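Local coordinates for exopolyphosphatase (Aquifex aeolicus, PDB 1T6C), which probably hydrolyses phosphoanhydride bonds, has an actin-like fold and binds a calcium ion, at residues A15-G20 against K75-F80; K197-V202 against F281-E286; K179-T184 against R270-L275; E115-T118 against R124-Y127. One frame throughout, in Å; residues are numbered along the deposited sequence. Where two conformers were deposited one is given.

Interaction 1 (A15-G20 against K75-F80); sequences ASIDIG and KLIDEF
Ile17 and Ile77 meet through their outermost methyl groups, with CD1 of Ile17 4.0 Å from CD1 of Ile77. The two side chains slant across one another. In both residues CG1 stands anti to the carbonyl carbon (chi1 -68° in Ile17, -76° in Ile77), and the extended chi2 carries CD1 outward to the partner. Ala15 adds a looser touch: its CB lies 4.5 Å from CG1 of Ile77. Ile77 therefore rests on two residues of the same strand. Ala15 and Ile17 alternate with Ser16, whose CB points away from the helix, so one face of the strand supplies both contacts. The contact is wholly apolar, and all three residues are buried. The two segments bury 89 Å² between them, and on the helix side Ile77 alone makes the contact. Outside the pair, Ile77 also packs on Val82 and Val85, and Ile17 on Leu26, Ala87 and Leu112. On the other face, Ser16 OG is hydrogen-bonded to the backbone O of Arg301. The last turn of helix 60-79 thus lies over the mixed five-stranded sheet of an actin-like domain, where strand 12-19 runs between antiparallel strand 23-32 and parallel strand 84-89.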
loop_
_atom_site.group_PDB
_atom_site.type_symbol
_atom_site.label_atom_id
_atom_site.label_comp_id
_atom_site.label_asym_id
_atom_site.label_seq_id
_atom_site.Cartn_x
_atom_site.Cartn_y
_atom_site.Cartn_z
ATOM N N ALA A 15 -2.339 2.522 17.963
ATOM C CA ALA A 15 -3.253 2.344 16.856
ATOM C C ALA A 15 -2.998 3.317 15.737
ATOM O O ALA A 15 -2.510 4.430 15.943
ATOM C CB ALA A 15 -4.652 2.529 17.319
ATOM N N SER A 16 -3.413 2.898 14.545
ATOM C CA SER A 16 -3.368 3.727 13.358
ATOM C C SER A 16 -4.726 3.703 12.708
ATOM O O SER A 16 -5.409 2.680 12.766
ATOM C CB SER A 16 -2.291 3.277 12.348
ATOM O OG SER A 16 -2.601 2.030 11.803
ATOM N N ILE A 17 -5.095 4.832 12.124
ATOM C CA ILE A 17 -6.309 4.947 11.294
ATOM C C ILE A 17 -5.834 5.519 9.975
ATOM O O ILE A 17 -5.091 6.499 9.942
ATOM C CB ILE A 17 -7.313 5.855 11.963
ATOM C CG1 ILE A 17 -7.856 5.204 13.234
ATOM C CG2 ILE A 17 -8.422 6.189 10.996
ATOM C CD1 ILE A 17 -8.760 6.095 14.043
ATOM N N ASP A 18 -6.240 4.887 8.884
ATOM C CA ASP A 18 -5.960 5.354 7.534
ATOM C C ASP A 18 -7.269 5.566 6.782
ATOM O O ASP A 18 -8.077 4.663 6.668
ATOM C CB ASP A 18 -4.950 4.495 6.789
ATOM C CG ASP A 18 -5.413 3.158 6.521
ATOM O OD1 ASP A 18 -5.609 2.400 7.510
ATOM O OD2 ASP A 18 -5.589 2.745 5.344
ATOM N N ILE A 19 -7.440 6.783 6.309
ATOM C CA ILE A 19 -8.617 7.196 5.573
ATOM C C ILE A 19 -8.187 7.335 4.126
ATOM O O ILE A 19 -7.394 8.209 3.789
ATOM C CB ILE A 19 -9.125 8.554 6.120
ATOM C CG1 ILE A 19 -9.533 8.441 7.594
ATOM C CG2 ILE A 19 -10.251 9.096 5.231
ATOM C CD1 ILE A 19 -9.901 9.757 8.209
ATOM N N GLY A 20 -8.736 6.492 3.268
ATOM C CA GLY A 20 -8.509 6.585 1.842
ATOM C C GLY A 20 -9.779 6.919 1.093
ATOM O O GLY A 20 -10.804 7.165 1.700
ATOM N N LYS A 75 -14.377 4.685 19.796
ATOM C CA LYS A 75 -14.964 3.942 20.920
ATOM C C LYS A 75 -14.097 2.709 21.227
ATOM O O LYS A 75 -13.868 2.396 22.400
ATOM C CB LYS A 75 -16.395 3.509 20.593
ATOM C CG LYS A 75 -17.413 4.593 20.780
ATOM C CD LYS A 75 -18.815 4.081 20.421
ATOM C CE LYS A 75 -19.840 5.212 20.465
ATOM N NZ LYS A 75 -21.106 4.870 19.750
ATOM N N LEU A 76 -13.623 2.035 20.181
ATOM C CA LEU A 76 -12.726 0.896 20.335
ATOM C C LEU A 76 -11.392 1.333 20.929
ATOM O O LEU A 76 -10.877 0.697 21.838
ATOM C CB LEU A 76 -12.494 0.181 19.011
ATOM C CG LEU A 76 -13.723 -0.517 18.427
ATOM C CD1 LEU A 76 -13.457 -0.954 16.993
ATOM C CD2 LEU A 76 -14.136 -1.706 19.283
ATOM N N ILE A 77 -10.841 2.439 20.439
ATOM C CA ILE A 77 -9.566 2.948 20.971
ATOM C C ILE A 77 -9.691 3.230 22.470
ATOM O O ILE A 77 -8.820 2.907 23.256
ATOM C CB ILE A 77 -9.198 4.214 20.159
ATOM C CG1 ILE A 77 -8.666 3.779 18.782
ATOM C CG2 ILE A 77 -8.307 5.163 20.928
ATOM C CD1 ILE A 77 -8.578 4.891 17.832
ATOM N N ASP A 78 -10.823 3.815 22.860
ATOM C CA ASP A 78 -11.104 4.127 24.263
ATOM C C ASP A 78 -11.246 2.857 25.106
ATOM O O ASP A 78 -10.586 2.714 26.149
ATOM C CB ASP A 78 -12.429 4.935 24.366
ATOM C CG ASP A 78 -12.345 6.353 23.773
ATOM O OD1 ASP A 78 -11.227 6.824 23.414
ATOM O OD2 ASP A 78 -13.392 7.062 23.631
ATOM N N GLU A 79 -12.056 1.918 24.639
ATOM C CA GLU A 79 -12.323 0.679 25.413
ATOM C C GLU A 79 -11.045 -0.170 25.560
ATOM O O GLU A 79 -10.809 -0.766 26.637
ATOM C CB GLU A 79 -13.473 -0.129 24.783
ATOM C CG GLU A 79 -13.813 -1.472 25.462
ATOM C CD GLU A 79 -14.972 -1.412 26.460
ATOM O OE1 GLU A 79 -15.649 -0.358 26.547
ATOM O OE2 GLU A 79 -15.265 -2.463 27.100
ATOM N N PHE A 80 -10.209 -0.173 24.514
ATOM C CA PHE A 80 -8.982 -0.969 24.480
ATOM C C PHE A 80 -7.826 -0.249 25.161
ATOM O O PHE A 80 -6.705 -0.789 25.216
ATOM C CB PHE A 80 -8.547 -1.244 23.037
ATOM C CG PHE A 80 -9.123 -2.483 22.429
ATOM C CD1 PHE A 80 -10.459 -2.565 22.093
ATOM C CD2 PHE A 80 -8.277 -3.572 22.128
ATOM C CE1 PHE A 80 -10.983 -3.706 21.493
ATOM C CE2 PHE A 80 -8.793 -4.731 21.539
ATOM C CZ PHE A 80 -10.139 -4.799 21.221
#

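Interaction 2 (K197-V202 against F281-E286)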
loop_
_atom_site.group_PDB
_atom_site.type_symbol
_atom_site.label_atom_id
_atom_site.label_comp_id
_atom_site.label_asym_id
_atom_site.label_seq_id
_atom_site.Cartn_x
_atom_site.Cartn_y
_atom_site.Cartn_z
ATOM N N LYS A 197 11.019 4.405 -19.324
ATOM C CA LYS A 197 11.186 5.878 -19.305
ATOM C C LYS A 197 11.077 6.417 -17.879
ATOM O O LYS A 197 11.927 7.220 -17.427
ATOM C CB LYS A 197 10.143 6.563 -20.187
ATOM C CG LYS A 197 10.026 8.129 -20.065
ATOM C CD LYS A 197 8.781 8.745 -20.802
ATOM C CE LYS A 197 8.434 10.135 -20.210
ATOM N NZ LYS A 197 8.705 11.332 -21.052
ATOM N N GLU A 198 10.083 5.943 -17.143
ATOM C CA GLU A 198 9.832 6.462 -15.797
ATOM C C GLU A 198 10.770 5.868 -14.764
ATOM O O GLU A 198 11.288 6.599 -13.908
ATOM C CB GLU A 198 8.360 6.298 -15.404
ATOM C CG GLU A 198 7.408 7.097 -16.291
ATOM C CD GLU A 198 7.693 8.606 -16.318
ATOM O OE1 GLU A 198 6.992 9.359 -15.617
ATOM O OE2 GLU A 198 8.591 9.048 -17.075
ATOM N N LEU A 199 11.021 4.562 -14.847
ATOM C CA LEU A 199 11.798 3.885 -13.808
ATOM C C LEU A 199 13.279 4.149 -13.932
ATOM O O LEU A 199 13.996 4.073 -12.955
ATOM C CB LEU A 199 11.564 2.376 -13.834
ATOM C CG LEU A 199 10.199 1.979 -13.324
ATOM C CD1 LEU A 199 10.012 0.465 -13.458
ATOM C CD2 LEU A 199 10.012 2.456 -11.890
ATOM N N SER A 200 13.740 4.510 -15.116
ATOM C CA SER A 200 15.170 4.738 -15.290
ATOM C C SER A 200 15.580 5.951 -14.454
ATOM O O SER A 200 16.734 6.071 -14.017
ATOM C CB SER A 200 15.502 4.918 -16.770
ATOM O OG SER A 200 15.341 3.675 -17.432
ATOM N N LYS A 201 14.637 6.836 -14.191
ATOM C CA LYS A 201 14.909 8.027 -13.394
ATOM C C LYS A 201 15.088 7.744 -11.889
ATOM O O LYS A 201 15.672 8.573 -11.172
ATOM C CB LYS A 201 13.792 9.047 -13.605
ATOM C CG LYS A 201 13.612 9.491 -15.056
ATOM C CD LYS A 201 12.398 10.444 -15.139
ATOM C CE LYS A 201 11.928 10.766 -16.561
ATOM N NZ LYS A 201 10.469 11.208 -16.572
ATOM N N VAL A 202 14.573 6.614 -11.399
ATOM C CA VAL A 202 14.746 6.247 -9.986
ATOM C C VAL A 202 15.832 5.231 -9.714
ATOM O O VAL A 202 16.118 4.924 -8.554
ATOM C CB VAL A 202 13.426 5.781 -9.325
ATOM C CG1 VAL A 202 12.329 6.792 -9.634
ATOM C CG2 VAL A 202 13.017 4.381 -9.778
ATOM N N PHE A 281 6.670 -4.323 -11.079
ATOM C CA PHE A 281 7.722 -5.027 -10.319
ATOM C C PHE A 281 8.712 -5.698 -11.239
ATOM O O PHE A 281 9.908 -5.708 -10.930
ATOM C CB PHE A 281 7.103 -6.038 -9.372
ATOM C CG PHE A 281 6.456 -5.387 -8.181
ATOM C CD1 PHE A 281 5.090 -5.150 -8.160
ATOM C CD2 PHE A 281 7.224 -4.940 -7.125
ATOM C CE1 PHE A 281 4.524 -4.499 -7.086
ATOM C CE2 PHE A 281 6.643 -4.271 -6.056
ATOM C CZ PHE A 281 5.316 -4.073 -6.035
ATOM N N LEU A 282 8.253 -6.236 -12.361
ATOM C CA LEU A 282 9.156 -6.944 -13.303
ATOM C C LEU A 282 10.149 -5.924 -13.874
ATOM O O LEU A 282 11.381 -6.132 -13.843
ATOM C CB LEU A 282 8.322 -7.614 -14.403
ATOM C CG LEU A 282 9.128 -8.445 -15.395
ATOM C CD1 LEU A 282 9.669 -9.698 -14.691
ATOM C CD2 LEU A 282 8.209 -8.771 -16.574
ATOM N N LYS A 283 9.635 -4.811 -14.404
ATOM C CA LYS A 283 10.488 -3.761 -14.943
ATOM C C LYS A 283 11.395 -3.140 -13.872
ATOM O O LYS A 283 12.536 -2.785 -14.150
ATOM C CB LYS A 283 9.672 -2.707 -15.733
ATOM C CG LYS A 283 10.498 -1.617 -16.415
ATOM C CD LYS A 283 11.479 -2.113 -17.487
ATOM C CE LYS A 283 10.785 -2.638 -18.732
ATOM N NZ LYS A 283 11.818 -2.870 -19.837
ATOM N N THR A 284 10.920 -3.045 -12.636
ATOM C CA THR A 284 11.733 -2.511 -11.550
ATOM C C THR A 284 12.985 -3.382 -11.366
ATOM O O THR A 284 14.100 -2.871 -11.287
ATOM C CB THR A 284 10.929 -2.465 -10.240
ATOM O OG1 THR A 284 9.940 -1.417 -10.332
ATOM C CG2 THR A 284 11.804 -2.100 -9.067
ATOM N N LEU A 285 12.797 -4.686 -11.279
ATOM C CA LEU A 285 13.943 -5.592 -11.126
ATOM C C LEU A 285 14.920 -5.480 -12.315
ATOM O O LEU A 285 16.144 -5.431 -12.110
ATOM C CB LEU A 285 13.500 -7.034 -10.937
ATOM C CG LEU A 285 12.879 -7.323 -9.573
ATOM C CD1 LEU A 285 12.527 -8.790 -9.480
ATOM C CD2 LEU A 285 13.785 -6.948 -8.434
ATOM N N GLU A 286 14.389 -5.395 -13.522
ATOM C CA GLU A 286 15.249 -5.243 -14.715
ATOM C C GLU A 286 16.069 -3.951 -14.646
ATOM O O GLU A 286 17.301 -3.926 -14.847
ATOM C CB GLU A 286 14.395 -5.288 -15.987
ATOM C CG GLU A 286 15.212 -5.170 -17.263
ATOM C CD GLU A 286 14.410 -5.071 -18.543
ATOM O OE1 GLU A 286 13.180 -5.143 -18.523
ATOM O OE2 GLU A 286 15.054 -4.915 -19.602
#
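Leu199 meets Lys283 and Thr284 where two helices of the actin-like fold come together, the end of helix 185-199 against helix 274-288. The tight part is one methyl group. CD1 of Leu199 lies 3.6 Å from CG of Lys283 and, at the same 3.6 Å, CD1 of Leu199 reaches OG1 of Thr284. The leucine crosses the lysine at a slant and the threonine at about a right angle. Chi1 of Thr284 (-72°) sets OG1 beside its own backbone N, facing the leucine. That hydroxyl also has polar partners, the backbone O of Ile280 and the OH of Tyr152, so it is satisfied although a methyl group lies against it. The looser side begins further along Lys283. Its chain bends at chi2 and chi3, and NZ leaves the leucine for Glu196 and the exposed Glu286, forming a salt bridge with each. With an alanine in place of Lys283 the CG against the Leu199 methyl is gone, which would probably open a gap there and leave Glu196 and Glu286 without their shared charged mate. The bond from Lys283 NZ to Glu286 OE1 is 3.0 Å long and arrives from above the carboxylate plane, 48° out of it.

Interaction 3 (K179-T184 against R270-L275); sequences KQDPPT and RAKVIL
Pro183 and Leu275 point at each other across a join in the actin-like fold, where the loop between helices 170-177 and 185-199 meets the start of helix 274-288. They meet tip to tip. CG of Pro183 lies 3.6 Å from CD2 of Leu275, and the ring's CD is close behind, so one methyl covers a corner of the proline ring. Leu275 holds CG anti to the backbone N (chi1 -177°), which extends the branch toward the loop. Phe178 touches both residues and adds to this apolar patch. The second pair, Asp181 and Lys272, lies nearer solvent and is turned differently. Here the side chains slant across each other, and the lysine, bent at chi2 and chi3, brings its end toward the loop. The opposite charges are near but do not form a salt bridge: OD2 of Asp181 and NZ of Lys272 are 4.5 Å apart. The attraction between them is probably modest. OD2 has a firmer partner in the hydroxyl of Ser256, at helix 256-262. The peptide bond from Asp181 to Pro182 is cis, a sharp bend between the two touching positions. The nearest approach of the charged pair is to a methylene, Asp181 OD2 to Lys272 CD at 3.9 Å.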
loop_
_atom_site.group_PDB
_atom_site.type_symbol
_atom_site.label_atom_id
_atom_site.label_comp_id
_atom_site.label_asym_id
_atom_site.label_seq_id
_atom_site.Cartn_x
_atom_site.Cartn_y
_atom_site.Cartn_z
ATOM N N LYS A 179 -5.867 -1.543 -24.245
ATOM C CA LYS A 179 -7.172 -1.312 -24.853
ATOM C C LYS A 179 -7.927 -2.627 -25.079
ATOM O O LYS A 179 -9.154 -2.612 -25.076
ATOM C CB LYS A 179 -7.079 -0.531 -26.162
ATOM C CG LYS A 179 -6.240 0.753 -26.103
ATOM C CD LYS A 179 -6.805 1.744 -25.144
ATOM C CE LYS A 179 -6.031 3.058 -25.198
ATOM N NZ LYS A 179 -6.504 4.015 -24.150
ATOM N N GLN A 180 -7.198 -3.730 -25.265
ATOM C CA GLN A 180 -7.796 -5.075 -25.296
ATOM C C GLN A 180 -7.663 -5.761 -23.942
ATOM O O GLN A 180 -6.779 -5.432 -23.144
ATOM C CB GLN A 180 -7.140 -5.917 -26.377
ATOM C CG GLN A 180 -7.268 -5.310 -27.764
ATOM C CD GLN A 180 -8.392 -5.916 -28.536
ATOM O OE1 GLN A 180 -9.557 -5.574 -28.327
ATOM N NE2 GLN A 180 -8.059 -6.852 -29.420
ATOM N N ASP A 181 -8.542 -6.726 -23.699
ATOM C CA ASP A 181 -8.526 -7.486 -22.461
ATOM C C ASP A 181 -8.457 -8.974 -22.764
ATOM O O ASP A 181 -9.467 -9.553 -23.158
ATOM C CB ASP A 181 -9.778 -7.153 -21.669
ATOM C CG ASP A 181 -9.845 -7.859 -20.350
ATOM O OD1 ASP A 181 -8.898 -8.592 -19.962
ATOM O OD2 ASP A 181 -10.822 -7.697 -19.598
ATOM N N PRO A 182 -7.287 -9.607 -22.630
ATOM C CA PRO A 182 -6.047 -8.988 -22.165
ATOM C C PRO A 182 -5.347 -8.222 -23.287
ATOM O O PRO A 182 -5.766 -8.308 -24.465
ATOM C CB PRO A 182 -5.206 -10.194 -21.767
ATOM C CG PRO A 182 -5.670 -11.268 -22.672
ATOM C CD PRO A 182 -7.102 -11.029 -22.992
ATOM N N PRO A 183 -4.313 -7.451 -22.954
ATOM C CA PRO A 183 -3.677 -6.587 -23.952
ATOM C C PRO A 183 -3.001 -7.369 -25.068
ATOM O O PRO A 183 -2.633 -8.527 -24.911
ATOM C CB PRO A 183 -2.678 -5.770 -23.141
ATOM C CG PRO A 183 -2.449 -6.561 -21.889
ATOM C CD PRO A 183 -3.724 -7.257 -21.614
ATOM N N THR A 184 -2.845 -6.714 -26.205
ATOM C CA THR A 184 -2.058 -7.279 -27.284
ATOM C C THR A 184 -0.596 -7.180 -26.925
ATOM O O THR A 184 -0.215 -6.423 -26.031
ATOM C CB THR A 184 -2.306 -6.539 -28.610
ATOM O OG1 THR A 184 -1.814 -5.198 -28.525
ATOM C CG2 THR A 184 -3.770 -6.399 -28.938
ATOM N N ARG A 270 -9.452 -6.726 -8.294
ATOM C CA ARG A 270 -8.094 -6.473 -8.770
ATOM C C ARG A 270 -7.733 -7.222 -10.039
ATOM O O ARG A 270 -6.656 -7.028 -10.564
ATOM C CB ARG A 270 -7.103 -6.923 -7.708
ATOM C CG ARG A 270 -7.103 -6.065 -6.483
ATOM C CD ARG A 270 -5.684 -5.769 -6.017
ATOM N NE ARG A 270 -5.233 -6.710 -5.000
ATOM C CZ ARG A 270 -5.667 -6.674 -3.751
ATOM N NH1 ARG A 270 -6.552 -5.756 -3.379
ATOM N NH2 ARG A 270 -5.211 -7.554 -2.864
ATOM N N ALA A 271 -8.626 -8.061 -10.534
ATOM C CA ALA A 271 -8.287 -9.004 -11.595
ATOM C C ALA A 271 -7.824 -8.319 -12.889
ATOM O O ALA A 271 -6.842 -8.764 -13.505
ATOM C CB ALA A 271 -9.467 -9.916 -11.861
ATOM N N LYS A 272 -8.483 -7.232 -13.290
ATOM C CA LYS A 272 -8.070 -6.543 -14.528
ATOM C C LYS A 272 -6.728 -5.812 -14.373
ATOM O O LYS A 272 -5.839 -5.937 -15.236
ATOM C CB LYS A 272 -9.163 -5.596 -15.005
ATOM C CG LYS A 272 -8.925 -5.038 -16.384
ATOM C CD LYS A 272 -10.259 -4.780 -17.055
ATOM C CE LYS A 272 -10.198 -3.580 -17.886
ATOM N NZ LYS A 272 -11.513 -3.395 -18.526
ATOM N N VAL A 273 -6.556 -5.096 -13.270
ATOM C CA VAL A 273 -5.312 -4.338 -13.067
ATOM C C VAL A 273 -4.076 -5.094 -12.599
ATOM O O VAL A 273 -2.988 -4.519 -12.631
ATOM C CB VAL A 273 -5.525 -3.132 -12.114
ATOM C CG1 VAL A 273 -6.642 -2.244 -12.636
ATOM C CG2 VAL A 273 -5.795 -3.620 -10.695
ATOM N N ILE A 274 -4.211 -6.360 -12.188
ATOM C CA ILE A 274 -3.068 -7.083 -11.632
ATOM C C ILE A 274 -1.949 -7.188 -12.634
ATOM O O ILE A 274 -0.789 -7.123 -12.219
ATOM C CB ILE A 274 -3.466 -8.473 -11.051
ATOM C CG1 ILE A 274 -2.303 -8.990 -10.188
ATOM C CG2 ILE A 274 -3.923 -9.434 -12.138
ATOM C CD1 ILE A 274 -2.668 -10.250 -9.460
ATOM N N LEU A 275 -2.236 -7.294 -13.935
ATOM C CA LEU A 275 -1.143 -7.457 -14.909
ATOM C C LEU A 275 -0.204 -6.234 -14.910
ATOM O O LEU A 275 1.025 -6.355 -14.884
ATOM C CB LEU A 275 -1.714 -7.708 -16.316
ATOM C CG LEU A 275 -0.668 -7.968 -17.397
ATOM C CD1 LEU A 275 0.078 -9.291 -17.136
ATOM C CD2 LEU A 275 -1.312 -7.952 -18.782
#

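Interaction 4 (E115-T118 against R124-Y127); sequences EVIT and RYAY
Tyr125 and Ile117 bury the most surface here, in a strand-to-helix connection of the actin-like fold. Strand 114-116 leads into helix 119-133, and the helix folds the tyrosine back toward the strand end it has just left. The isoleucine comes to the ring's edge, near its plane, and not over a face. Its CD1 sits 4.1 Å from CD2 of Tyr125, and the neighbouring edge atom CE2 is equally near. CG1 of Ile117 lies between the backbone N and the carbonyl carbon (chi1 62°), which leaves the extended CD1 directed at the helix. Leu300 touches both residues, and Val304 packs on the tyrosine, so helix 300-313 lines this buried part. Toward the exposed side the contact turns polar. Thr118 OG1 and Arg124 NH1 are 4.3 Å apart, a contact without a direct bond. Both have their partner in Gln121: the threonine caps its backbone N at the start of the helix, and the arginine bonds its side-chain oxygen. The tyrosine hydroxyl reaches further, to the strand, through one water. Glu115 OE1, which also forms a salt bridge with Lys86, accepts a hydrogen bond from that water at 2.6 Å. The same water lies 2.7 Å from Tyr125 OH and joins the two side chains.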
loop_
_atom_site.group_PDB
_atom_site.type_symbol
_atom_site.label_atom_id
_atom_site.label_comp_id
_atom_site.label_asym_id
_atom_site.label_seq_id
_atom_site.Cartn_x
_atom_site.Cartn_y
_atom_site.Cartn_z
ATOM N N GLU A 115 -4.190 13.708 9.970
ATOM C CA GLU A 115 -3.188 14.387 9.179
ATOM C C GLU A 115 -3.261 13.931 7.734
ATOM O O GLU A 115 -3.190 12.755 7.466
ATOM C CB GLU A 115 -1.795 14.084 9.703
ATOM C CG GLU A 115 -0.767 14.911 8.951
ATOM C CD GLU A 115 0.658 14.579 9.309
ATOM O OE1 GLU A 115 0.916 13.604 10.067
ATOM O OE2 GLU A 115 1.529 15.305 8.777
ATOM N N VAL A 116 -3.413 14.882 6.812
ATOM C CA VAL A 116 -3.298 14.603 5.385
ATOM C C VAL A 116 -1.827 14.463 5.064
ATOM O O VAL A 116 -1.035 15.359 5.317
ATOM C CB VAL A 116 -3.947 15.700 4.509
ATOM C CG1 VAL A 116 -3.767 15.385 3.048
ATOM C CG2 VAL A 116 -5.388 15.810 4.834
ATOM N N ILE A 117 -1.442 13.293 4.576
ATOM C CA ILE A 117 -0.051 13.024 4.280
ATOM C C ILE A 117 0.168 12.847 2.775
ATOM O O ILE A 117 -0.760 12.495 2.024
ATOM C CB ILE A 117 0.508 11.813 5.057
ATOM C CG1 ILE A 117 -0.229 10.522 4.699
ATOM C CG2 ILE A 117 0.429 12.069 6.578
ATOM C CD1 ILE A 117 0.454 9.260 5.289
ATOM N N THR A 118 1.393 13.144 2.339
ATOM C CA THR A 118 1.767 13.003 0.941
ATOM C C THR A 118 2.077 11.535 0.620
ATOM O O THR A 118 2.300 10.751 1.529
ATOM C CB THR A 118 2.999 13.804 0.629
ATOM O OG1 THR A 118 4.081 13.331 1.450
ATOM C CG2 THR A 118 2.812 15.266 0.988
ATOM N N ARG A 124 7.541 6.822 3.471
ATOM C CA ARG A 124 8.372 6.868 4.674
ATOM C C ARG A 124 7.822 5.951 5.789
ATOM O O ARG A 124 8.561 5.230 6.431
ATOM C CB ARG A 124 8.556 8.312 5.199
ATOM C CG ARG A 124 9.301 9.248 4.240
ATOM C CD ARG A 124 9.498 10.679 4.750
ATOM N NE ARG A 124 9.950 11.570 3.665
ATOM C CZ ARG A 124 9.184 12.422 2.971
ATOM N NH1 ARG A 124 7.887 12.592 3.235
ATOM N NH2 ARG A 124 9.720 13.115 1.973
ATOM N N TYR A 125 6.516 5.948 5.992
ATOM C CA TYR A 125 5.914 5.062 6.964
ATOM C C TYR A 125 6.053 3.600 6.538
ATOM O O TYR A 125 6.379 2.752 7.356
ATOM C CB TYR A 125 4.433 5.401 7.128
ATOM C CG TYR A 125 4.126 6.548 8.054
ATOM C CD1 TYR A 125 4.464 6.493 9.405
ATOM C CD2 TYR A 125 3.390 7.649 7.606
ATOM C CE1 TYR A 125 4.141 7.520 10.247
ATOM C CE2 TYR A 125 3.082 8.683 8.434
ATOM C CZ TYR A 125 3.474 8.633 9.746
ATOM O OH TYR A 125 3.134 9.661 10.585
ATOM N N ALA A 126 5.833 3.293 5.257
ATOM C CA ALA A 126 5.926 1.916 4.765
ATOM C C ALA A 126 7.341 1.419 4.950
ATOM O O ALA A 126 7.540 0.274 5.309
ATOM C CB ALA A 126 5.527 1.855 3.328
ATOM N N TYR A 127 8.307 2.293 4.711
ATOM C CA TYR A 127 9.701 1.948 4.927
ATOM C C TYR A 127 9.989 1.543 6.375
ATOM O O TYR A 127 10.709 0.551 6.620
ATOM C CB TYR A 127 10.593 3.114 4.501
ATOM C CG TYR A 127 12.051 2.782 4.592
ATOM C CD1 TYR A 127 12.724 2.911 5.803
ATOM C CD2 TYR A 127 12.752 2.381 3.472
ATOM C CE1 TYR A 127 14.050 2.601 5.891
ATOM C CE2 TYR A 127 14.098 2.056 3.554
ATOM C CZ TYR A 127 14.734 2.207 4.760
ATOM O OH TYR A 127 16.065 1.884 4.865
HETATM O O HOH W 1 3.036 12.145 9.484
#

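Overall arrangement
Along the chain, interaction 1 closes first, then interaction 4. Interactions 2 and 3 follow, and their segments alternate. Interactions 1 and 4 reach the five-stranded sheet, through strands 12-19 and 114-116, centres about 17 Å apart. Interactions 2 and 3 share helix 274-288: loop 179-184 meets its start and residues 197-202 meet it further along, centres about 20 Å apart. The centre of each is about 36 Å from that of interaction 1, across the chain's centre. Interaction 4 is the most central, its centre about 11 Å from that of the chain. Thus 1 and 4 set helices against that sheet, while 2 and 3 tie helix 274-288 to helix 185-199 and the loop before it.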